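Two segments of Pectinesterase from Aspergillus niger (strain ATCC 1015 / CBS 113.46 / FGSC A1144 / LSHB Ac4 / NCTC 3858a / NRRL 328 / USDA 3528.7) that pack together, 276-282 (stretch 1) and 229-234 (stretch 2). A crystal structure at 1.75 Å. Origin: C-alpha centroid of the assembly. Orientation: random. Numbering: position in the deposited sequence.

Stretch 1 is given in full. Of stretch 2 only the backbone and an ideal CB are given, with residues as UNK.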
# COMPACT_ATOMS: atom_id res chain seq x y z
N SER A 276 -23.76 8.43 4.81
CA SER A 276 -23.92 9.31 3.64
C SER A 276 -22.80 10.31 3.57
O SER A 276 -22.26 10.73 4.60
CB SER A 276 -25.26 10.06 3.69
OG SER A 276 -26.32 9.12 3.73
N ILE A 277 -22.45 10.70 2.35
CA ILE A 277 -21.52 11.79 2.12
C ILE A 277 -21.88 12.44 0.79
O ILE A 277 -22.31 11.76 -0.15
CB ILE A 277 -20.04 11.31 2.18
CG1 ILE A 277 -19.09 12.49 2.37
CG2 ILE A 277 -19.67 10.49 0.95
CD1 ILE A 277 -17.67 12.09 2.74
N SER A 278 -21.77 13.76 0.71
CA SER A 278 -22.28 14.50 -0.44
C SER A 278 -21.19 14.92 -1.42
O SER A 278 -21.48 15.50 -2.46
CB SER A 278 -23.03 15.75 0.05
OG SER A 278 -22.13 16.61 0.74
N ALA A 279 -19.94 14.63 -1.08
CA ALA A 279 -18.81 15.05 -1.88
C ALA A 279 -17.64 14.14 -1.60
O ALA A 279 -17.54 13.57 -0.52
CB ALA A 279 -18.43 16.48 -1.54
N ALA A 280 -16.75 14.01 -2.59
CA ALA A 280 -15.49 13.31 -2.40
C ALA A 280 -14.62 14.04 -1.38
O ALA A 280 -14.72 15.25 -1.23
CB ALA A 280 -14.75 13.20 -3.73
N VAL A 281 -13.76 13.30 -0.68
CA VAL A 281 -12.77 13.93 0.20
C VAL A 281 -11.52 14.29 -0.58
O VAL A 281 -11.25 13.70 -1.62
CB VAL A 281 -12.41 13.07 1.44
CG1 VAL A 281 -13.67 12.63 2.15
CG2 VAL A 281 -11.56 11.86 1.06
N ASP A 282 -10.76 15.27 -0.09
CA ASP A 282 -9.53 15.67 -0.77
C ASP A 282 -8.30 15.31 0.05
O ASP A 282 -8.40 14.87 1.18
CB ASP A 282 -9.56 17.17 -1.17
CG ASP A 282 -9.62 18.13 0.02
OD1 ASP A 282 -9.40 17.75 1.19
OD2 ASP A 282 -9.89 19.32 -0.25
N UNK A 229 -13.14 4.64 6.08
CA UNK A 229 -12.70 4.36 4.72
C UNK A 229 -13.71 4.91 3.72
O UNK A 229 -14.92 4.73 3.91
CB UNK A 229 -12.50 2.86 4.51
N UNK A 230 -13.21 5.58 2.68
CA UNK A 230 -14.03 6.02 1.55
C UNK A 230 -13.48 5.49 0.23
O UNK A 230 -12.27 5.59 -0.03
CB UNK A 230 -14.11 7.55 1.51
N UNK A 231 -14.36 4.90 -0.59
CA UNK A 231 -14.04 4.57 -1.97
C UNK A 231 -14.78 5.57 -2.84
O UNK A 231 -16.01 5.67 -2.79
CB UNK A 231 -14.42 3.13 -2.32
N UNK A 232 -14.02 6.35 -3.61
CA UNK A 232 -14.59 7.44 -4.40
C UNK A 232 -14.03 7.47 -5.82
O UNK A 232 -12.85 7.16 -6.05
CB UNK A 232 -14.33 8.78 -3.71
N UNK A 233 -14.88 7.86 -6.77
CA UNK A 233 -14.45 8.01 -8.15
C UNK A 233 -13.73 6.78 -8.70
O UNK A 233 -12.83 6.90 -9.54
CB UNK A 233 -13.54 9.23 -8.27
N UNK A 234 -14.13 5.59 -8.24
CA UNK A 234 -13.42 4.36 -8.54
C UNK A 234 -14.28 3.36 -9.27
O UNK A 234 -15.52 3.44 -9.26
CB UNK A 234 -12.89 3.73 -7.25

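Position 229 opens the stretch in an extended conformation, phi/psi -141/135, and nothing of stretch 1 lies within 5.5 Å of its ideal CB. The visible atoms therefore set no constraint beyond compatibility with a strand, which beta-branched and aromatic residues satisfy well. The deposited residue is Val-229, with chi1 at -178° (t); it makes no contact with stretch 1.

Position 230 is different. Its backbone is again extended (-124/131), and its CA-to-CB bond points toward stretch 1, where the ideal CB sits 5.0 Å from Val-281 CG2. Beyond it lie the methyl groups of Val-281 and, farther along, the CD1 end of Ile-277. The surface on offer is hydrocarbon, and the gap is too wide for a bare CB to close. Valine, leucine, isoleucine or methionine would all be reasonable, the longer ones having better reach to Ile-277. The residue is Ile-230, chi1 -179° (t) and chi2 163° (t). Ile-230 CG2 packs against Val-281 CG2 at 3.8 Å, and Ile-230 CD1 lies 4.1 Å from Ile-277 CD1 and 4.2 Å from Val-281 CG1, so the far end of the side chain touches both residues. Contact with stretch 1 covers 61 Å² of this residue.

At position 231 the backbone is still extended (-106/119), and no atom of stretch 1 comes within 5.5 Å of the ideal CB. Stretch 1 thus leaves the choice open, large side chains included. It is Tyr-231, chi1 -75° (m), whose OH is hydrogen-bonded elsewhere in the structure.

Position 232 brings CA-to-CB back toward stretch 1. The ideal CB is 4.4 Å from Ala-280 CB and 5.5 Å from Val-281 N, and the CA atom here lies 6.3 Å from the CA of Ala-280. Stretch 1 has no regular secondary structure, and the N and O of Val-281 present a donor and an acceptor to this side. A side chain able to accept and donate at once, with enough length to reach both, is the best match; glutamine fits that description, while a shorter amide or a serine would have less reach. Gln-232 does exactly this, with chi1 54° (p), chi2 -176° (t) and chi3 38°. Val-281 N donates to Gln-232 OE1 at 2.8 Å (angle 150°), and Gln-232 NE2 donates to Val-281 O at 2.9 Å (169°). One amide thus pairs with both polar backbone atoms of a single residue, and OE1 also lies 3.3 Å from Ala-280 CA.

Position 233 leaves the strand with phi/psi 52/32, a left-handed conformation that favours glycine, asparagine or aspartate. CA-to-CB points toward stretch 1, but the ideal CB has none of its atoms within 5.5 Å, so only a modest contact is expected. Asn-233, chi1 -54° (m), brings ND2 to 4.0 Å from Ala-280 CB.

Position 234 is out of reach of stretch 1, and many residues would be acceptable. Ser-234 instead serves its own segment: OG donates to Gln-232 O at 2.9 Å.

Stretch 2 (229-234) VIYQNS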
# COMPACT_ATOMS: atom_id res chain seq x y z
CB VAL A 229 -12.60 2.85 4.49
CG1 VAL A 229 -12.11 2.54 3.09
CG2 VAL A 229 -11.68 2.20 5.54
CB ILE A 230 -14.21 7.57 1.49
CG1 ILE A 230 -15.10 7.95 0.30
CG2 ILE A 230 -12.89 8.30 1.43
CD1 ILE A 230 -15.66 9.35 0.41
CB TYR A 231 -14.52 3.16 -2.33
CG TYR A 231 -13.71 1.99 -1.78
CD1 TYR A 231 -13.82 1.61 -0.45
CD2 TYR A 231 -12.93 1.20 -2.62
CE1 TYR A 231 -13.12 0.52 0.06
CE2 TYR A 231 -12.23 0.10 -2.13
CZ TYR A 231 -12.31 -0.23 -0.79
OH TYR A 231 -11.63 -1.33 -0.28
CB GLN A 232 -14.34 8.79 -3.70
CG GLN A 232 -12.89 9.07 -3.37
CD GLN A 232 -12.70 10.37 -2.60
OE1 GLN A 232 -13.50 10.72 -1.75
NE2 GLN A 232 -11.61 11.05 -2.86
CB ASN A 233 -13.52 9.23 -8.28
CG ASN A 233 -14.14 10.50 -7.74
OD1 ASN A 233 -15.27 10.83 -8.06
ND2 ASN A 233 -13.37 11.24 -6.93
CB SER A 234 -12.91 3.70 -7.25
OG SER A 234 -11.93 4.50 -6.63
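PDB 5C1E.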